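Long-range contacts in diaminobutyrate-pyruvate transaminase and L-2,4-diaminobutyrate decarboxylase (Vibrio parahaemolyticus, PDB 2QMA), which probably uses pyridoxal 5'-phosphate to decarboxylate L-2,4-diaminobutyrate, the part crystallised being the C-terminal decarboxylase domain of a larger protein that also carries a transaminase: residues A54-M59 against N94-Q99; D102-L107 against L468-L473. All blocks are in the same frame, centred on the assembly; numbering follows the deposited sequence.

Contact 1 (A54-M59 against N94-Q99); sequences APYSGM and NAIFTQ
The ring of Tyr56 meets 94-99 at its edge, where two consecutive carbonyl oxygens lie near its plane: Asn94 O is 3.2 Å from CE1, and Ala95 O is 3.8 Å from CD1. An ST turn at Ser57 shapes the first of the two irregular loops, which follow helices 32-51 and 80-92 in the N-terminal part of a fold-type I pyridoxal-phosphate decarboxylase, as its seven-stranded sheet order supports. Gly58 N lies over the rim of one face of the Tyr56 ring, 3.2 Å above the plane, and Ser57 OG lies on that face too. The Phe97 ring likewise receives an oxygen, Pro55 O, at its edge.

Backbone pairing across the loops rests on Phe97 N, which donates to Pro55 O at 2.8 Å with an almost straight N-H...O angle of 176°. Farther along, Ser57 OG gives its proton to Asn94 OD1 at 2.7 Å, in the plane of the amide and on a lone pair. A chi1 of 77° puts OG between the backbone N and the carbonyl carbon, where it also accepts from Met59 N, the bond that defines the turn. Asn94 ND2 is satisfied by Leu90 O, so both ends of this amide are occupied and its rotation is fixed. A water donates to Ala95 O and, more weakly, accepts from Ser57 N.

The second subunit covers part of the pair: its Trp132 makes an edge-to-face contact with Tyr56, and its Ser136 OG bonds to Asn94 O. The contact therefore belongs to the dimer interface as well. At the far end, Tyr56 OH donates to Met59 O at 2.7 Å, while the Met59 side chain, present as selenomethionine, runs obliquely across that of Asn94, its SE 3.7 Å from Asn94 ND2.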
loop_
_atom_site.group_PDB
_atom_site.type_symbol
_atom_site.label_atom_id
_atom_site.label_comp_id
_atom_site.label_asym_id
_atom_site.label_seq_id
_atom_site.Cartn_x
_atom_site.Cartn_y
_atom_site.Cartn_z
ATOM N N ALA A 54 18.692 13.357 -18.708
ATOM C CA ALA A 54 19.484 12.921 -17.562
ATOM C C ALA A 54 18.588 12.172 -16.556
ATOM O O ALA A 54 17.352 12.282 -16.623
ATOM C CB ALA A 54 20.172 14.121 -16.896
ATOM N N PRO A 55 19.200 11.375 -15.650
ATOM C CA PRO A 55 18.419 10.749 -14.553
ATOM C C PRO A 55 17.685 11.777 -13.675
ATOM O O PRO A 55 16.568 11.509 -13.209
ATOM C CB PRO A 55 19.467 10.050 -13.698
ATOM C CG PRO A 55 20.712 10.094 -14.412
ATOM C CD PRO A 55 20.619 10.972 -15.616
ATOM N N TYR A 56 18.339 12.907 -13.418
ATOM C CA TYR A 56 17.761 14.020 -12.632
ATOM C C TYR A 56 18.058 15.386 -13.307
ATOM O O TYR A 56 19.141 15.584 -13.877
ATOM C CB TYR A 56 18.261 13.986 -11.164
ATOM C CG TYR A 56 17.796 15.197 -10.355
ATOM C CD1 TYR A 56 16.432 15.454 -10.154
ATOM C CD2 TYR A 56 18.715 16.064 -9.774
ATOM C CE1 TYR A 56 16.004 16.596 -9.408
ATOM C CE2 TYR A 56 18.307 17.196 -9.030
ATOM C CZ TYR A 56 16.955 17.457 -8.859
ATOM O OH TYR A 56 16.576 18.569 -8.126
ATOM N N SER A 57 17.113 16.326 -13.223
ATOM C CA SER A 57 17.242 17.613 -13.882
ATOM C C SER A 57 18.447 18.446 -13.393
ATOM O O SER A 57 18.889 19.372 -14.089
ATOM C CB SER A 57 15.939 18.388 -13.692
ATOM O OG SER A 57 15.890 18.921 -12.378
ATOM N N GLY A 58 18.953 18.138 -12.192
ATOM C CA GLY A 58 20.036 18.899 -11.575
ATOM C C GLY A 58 19.613 20.204 -10.887
ATOM O O GLY A 58 20.463 20.916 -10.316
HETATM N N MSE A 59 18.312 20.513 -10.923
HETATM C CA MSE A 59 17.763 21.670 -10.206
HETATM C C MSE A 59 18.206 21.659 -8.748
HETATM O O MSE A 59 18.274 20.604 -8.135
HETATM C CB MSE A 59 16.231 21.677 -10.285
HETATM C CG MSE A 59 15.604 22.804 -9.497
HETATM SE SE MSE A 59 13.740 23.016 -9.924
HETATM C CE MSE A 59 13.936 23.947 -11.610
ATOM N N ASN A 94 11.215 17.323 -12.805
ATOM C CA ASN A 94 12.267 17.283 -11.783
ATOM C C ASN A 94 12.324 15.992 -10.950
ATOM O O ASN A 94 12.890 15.981 -9.854
ATOM C CB ASN A 94 12.169 18.495 -10.873
ATOM C CG ASN A 94 12.414 19.820 -11.619
ATOM O OD1 ASN A 94 13.461 20.006 -12.246
ATOM N ND2 ASN A 94 11.434 20.713 -11.578
ATOM N N ALA A 95 11.734 14.928 -11.478
ATOM C CA ALA A 95 11.681 13.609 -10.826
ATOM C C ALA A 95 12.966 12.801 -11.107
ATOM O O ALA A 95 13.841 13.236 -11.848
ATOM C CB ALA A 95 10.473 12.864 -11.315
ATOM N N ILE A 96 13.065 11.618 -10.515
ATOM C CA ILE A 96 14.190 10.741 -10.793
ATOM C C ILE A 96 13.729 9.781 -11.896
ATOM O O ILE A 96 12.779 9.000 -11.690
ATOM C CB ILE A 96 14.605 9.936 -9.481
ATOM C CG1 ILE A 96 15.057 10.862 -8.316
ATOM C CG2 ILE A 96 15.620 8.824 -9.837
ATOM C CD1 ILE A 96 16.471 11.568 -8.514
ATOM N N PHE A 97 14.390 9.828 -13.062
ATOM C CA PHE A 97 13.984 9.003 -14.189
ATOM C C PHE A 97 14.665 7.638 -14.260
ATOM O O PHE A 97 15.805 7.507 -14.752
ATOM C CB PHE A 97 14.095 9.794 -15.495
ATOM C CG PHE A 97 13.072 10.882 -15.584
ATOM C CD1 PHE A 97 11.823 10.624 -16.158
ATOM C CD2 PHE A 97 13.330 12.139 -15.050
ATOM C CE1 PHE A 97 10.841 11.616 -16.218
ATOM C CE2 PHE A 97 12.346 13.130 -15.102
ATOM C CZ PHE A 97 11.090 12.834 -15.683
ATOM N N THR A 98 13.941 6.632 -13.764
ATOM C CA THR A 98 14.439 5.247 -13.781
ATOM C C THR A 98 14.633 4.760 -15.201
ATOM O O THR A 98 15.360 3.776 -15.429
ATOM C CB THR A 98 13.457 4.261 -13.106
ATOM O OG1 THR A 98 12.222 4.224 -13.850
ATOM C CG2 THR A 98 13.234 4.616 -11.645
ATOM N N GLN A 99 14.001 5.468 -16.154
ATOM C CA GLN A 99 14.078 5.088 -17.572
ATOM C C GLN A 99 15.375 5.535 -18.207
ATOM O O GLN A 99 15.686 5.111 -19.319
ATOM C CB GLN A 99 12.906 5.657 -18.380
ATOM C CG GLN A 99 11.554 5.064 -18.022
ATOM C CD GLN A 99 10.818 5.826 -16.896
ATOM O OE1 GLN A 99 11.327 6.798 -16.293
ATOM N NE2 GLN A 99 9.591 5.389 -16.640
HETATM O O HOH W 1 14.458 15.215 -13.477
#

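Contact 2 (D102-L107 against L468-L473); sequences DCIAHL and LKFTIL
Thr471, the last residue of strand 465-471, binds two consecutive carbonyls of the loop 102-107. Its N donates to Ile104 O at 2.8 Å with an N-H...O angle of 157°, and its OG1 donates to Ala105 O at 2.7 Å. Both donors stand above the carbonyl planes, 43° and 51° out of them. Ile104 O takes a further CA-H contact from Phe470 CA at 3.2 Å, so this buried oxygen is approached by two neighbouring residues of the antiparallel four-stranded sheet. A water lies within hydrogen-bonding distance of both His106 O and Thr471 O.

Leaving OG1 to the carbonyl, Thr471 turns CG2, anti to its own backbone N, onto Leu107, where it lies 3.6 Å from CD2. Ile104 CG2 packs 3.7 Å from Phe470 CD1.

Two side chains find their strongest polar partners elsewhere. Lys469 NZ forms a salt bridge with Asp270, and His106 NE2 bonds to Asp133 of the second subunit. Another water links the two, accepting from Lys469 NZ at 3.0 Å and hydrogen-bonded to His106 ND1 at 2.8 Å.

The Leu107 side chain comes within about 4 Å of that of Lys325, the predicted cofactor lysine, which carries no cofactor here. Since Thr471 grips main-chain carbonyls, this polar hold does not use the side chains of Ile104 and Ala105, while Ile104 and Leu107 add apolar packing.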
loop_
_atom_site.group_PDB
_atom_site.type_symbol
_atom_site.label_atom_id
_atom_site.label_comp_id
_atom_site.label_asym_id
_atom_site.label_seq_id
_atom_site.Cartn_x
_atom_site.Cartn_y
_atom_site.Cartn_z
ATOM N N ASP A 102 21.449 6.093 -16.804
ATOM C CA ASP A 102 22.392 6.500 -15.751
ATOM C C ASP A 102 21.700 6.567 -14.386
ATOM O O ASP A 102 22.295 6.919 -13.387
ATOM C CB ASP A 102 23.090 7.824 -16.142
ATOM C CG ASP A 102 23.995 7.666 -17.367
ATOM O OD1 ASP A 102 24.585 6.571 -17.546
ATOM O OD2 ASP A 102 24.109 8.650 -18.139
ATOM N N CYS A 103 20.438 6.156 -14.359
ATOM C CA CYS A 103 19.732 5.898 -13.100
ATOM C C CYS A 103 19.868 4.408 -12.735
ATOM O O CYS A 103 19.203 3.556 -13.314
ATOM C CB CYS A 103 18.281 6.309 -13.227
ATOM S SG CYS A 103 17.428 6.234 -11.620
ATOM N N ILE A 104 20.756 4.090 -11.788
ATOM C CA ILE A 104 21.273 2.727 -11.693
ATOM C C ILE A 104 21.762 2.387 -10.292
ATOM O O ILE A 104 22.723 1.624 -10.143
ATOM C CB ILE A 104 22.428 2.507 -12.761
ATOM C CG1 ILE A 104 22.578 1.025 -13.095
ATOM C CG2 ILE A 104 23.727 3.131 -12.305
ATOM C CD1 ILE A 104 23.389 0.684 -14.394
ATOM N N ALA A 105 21.104 2.948 -9.266
ATOM C CA ALA A 105 21.576 2.857 -7.893
ATOM C C ALA A 105 20.954 1.698 -7.084
ATOM O O ALA A 105 21.678 0.942 -6.419
ATOM C CB ALA A 105 21.293 4.163 -7.161
ATOM N N HIS A 106 19.624 1.609 -7.129
ATOM C CA HIS A 106 18.822 0.885 -6.120
ATOM C C HIS A 106 17.861 -0.091 -6.761
ATOM O O HIS A 106 17.738 -0.155 -7.998
ATOM C CB HIS A 106 17.968 1.900 -5.325
ATOM C CG HIS A 106 18.749 3.054 -4.774
ATOM N ND1 HIS A 106 19.821 2.889 -3.923
ATOM C CD2 HIS A 106 18.591 4.389 -4.923
ATOM C CE1 HIS A 106 20.303 4.071 -3.589
ATOM N NE2 HIS A 106 19.584 4.998 -4.193
ATOM N N LEU A 107 17.142 -0.837 -5.920
ATOM C CA LEU A 107 16.103 -1.731 -6.427
ATOM C C LEU A 107 14.849 -0.921 -6.709
ATOM O O LEU A 107 13.810 -1.088 -6.062
ATOM C CB LEU A 107 15.857 -2.876 -5.437
ATOM C CG LEU A 107 17.018 -3.878 -5.375
ATOM C CD1 LEU A 107 16.870 -4.845 -4.180
ATOM C CD2 LEU A 107 17.160 -4.707 -6.672
ATOM N N LEU A 468 30.959 2.463 -4.360
ATOM C CA LEU A 468 29.856 2.794 -5.260
ATOM C C LEU A 468 29.158 1.521 -5.702
ATOM O O LEU A 468 29.764 0.470 -5.733
ATOM C CB LEU A 468 30.386 3.510 -6.493
ATOM C CG LEU A 468 31.154 4.807 -6.162
ATOM C CD1 LEU A 468 31.866 5.231 -7.415
ATOM C CD2 LEU A 468 30.199 5.886 -5.664
ATOM N N LYS A 469 27.885 1.654 -6.059
ATOM C CA LYS A 469 27.056 0.541 -6.487
ATOM C C LYS A 469 26.205 0.841 -7.720
ATOM O O LYS A 469 25.544 1.893 -7.811
ATOM C CB LYS A 469 26.135 0.064 -5.338
ATOM C CG LYS A 469 25.121 -0.995 -5.761
ATOM C CD LYS A 469 24.380 -1.610 -4.528
ATOM C CE LYS A 469 23.413 -0.614 -3.883
ATOM N NZ LYS A 469 22.605 -1.330 -2.803
ATOM N N PHE A 470 26.232 -0.108 -8.646
ATOM C CA PHE A 470 25.284 -0.220 -9.733
ATOM C C PHE A 470 24.324 -1.349 -9.307
ATOM O O PHE A 470 24.768 -2.465 -8.961
ATOM C CB PHE A 470 25.940 -0.705 -11.052
ATOM C CG PHE A 470 26.944 0.236 -11.704
ATOM C CD1 PHE A 470 27.003 1.605 -11.425
ATOM C CD2 PHE A 470 27.788 -0.274 -12.695
ATOM C CE1 PHE A 470 27.950 2.449 -12.121
ATOM C CE2 PHE A 470 28.704 0.547 -13.387
ATOM C CZ PHE A 470 28.795 1.900 -13.082
ATOM N N THR A 471 23.032 -1.069 -9.394
ATOM C CA THR A 471 21.988 -2.082 -9.407
ATOM C C THR A 471 21.411 -2.141 -10.816
ATOM O O THR A 471 20.603 -1.274 -11.229
ATOM C CB THR A 471 20.922 -1.767 -8.345
ATOM O OG1 THR A 471 21.580 -1.707 -7.076
ATOM C CG2 THR A 471 19.858 -2.889 -8.285
ATOM N N ILE A 472 21.905 -3.096 -11.595
ATOM C CA ILE A 472 21.494 -3.196 -12.996
ATOM C C ILE A 472 20.117 -3.858 -13.135
ATOM O O ILE A 472 19.928 -5.045 -12.809
ATOM C CB ILE A 472 22.527 -3.947 -13.869
ATOM C CG1 ILE A 472 23.944 -3.392 -13.637
ATOM C CG2 ILE A 472 22.101 -3.861 -15.369
ATOM C CD1 ILE A 472 25.094 -4.362 -14.074
ATOM N N LEU A 473 19.144 -3.091 -13.597
ATOM C CA LEU A 473 17.796 -3.636 -13.736
ATOM C C LEU A 473 17.287 -3.551 -15.141
ATOM O O LEU A 473 16.662 -4.475 -15.631
ATOM C CB LEU A 473 16.786 -2.964 -12.804
ATOM C CG LEU A 473 16.896 -3.136 -11.278
ATOM C CD1 LEU A 473 15.738 -2.421 -10.549
ATOM C CD2 LEU A 473 17.005 -4.622 -10.855
HETATM O O HOH W 2 18.960 0.638 -10.373
HETATM O O HOH W 3 20.330 0.630 -2.416
#

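From the N terminus, the chain runs through helix 32-51 into 54-59, and contact 1 closes when helices 61-69 and 80-92 have brought it back at 94-99. Contact 2 opens only a few residues later, at 102-107, and does not close until 468-473, after the seven-stranded sheet and most of the small antiparallel sheet. The two are therefore in series and neither nest nor cross. They still touch, since Ile96 CG2 lies 3.6 Å from Cys103 SG, and their centres are 14 Å apart. The stretch 94-107 thus ties the N-terminal helical part on one side to the C-terminal four-stranded sheet on the other.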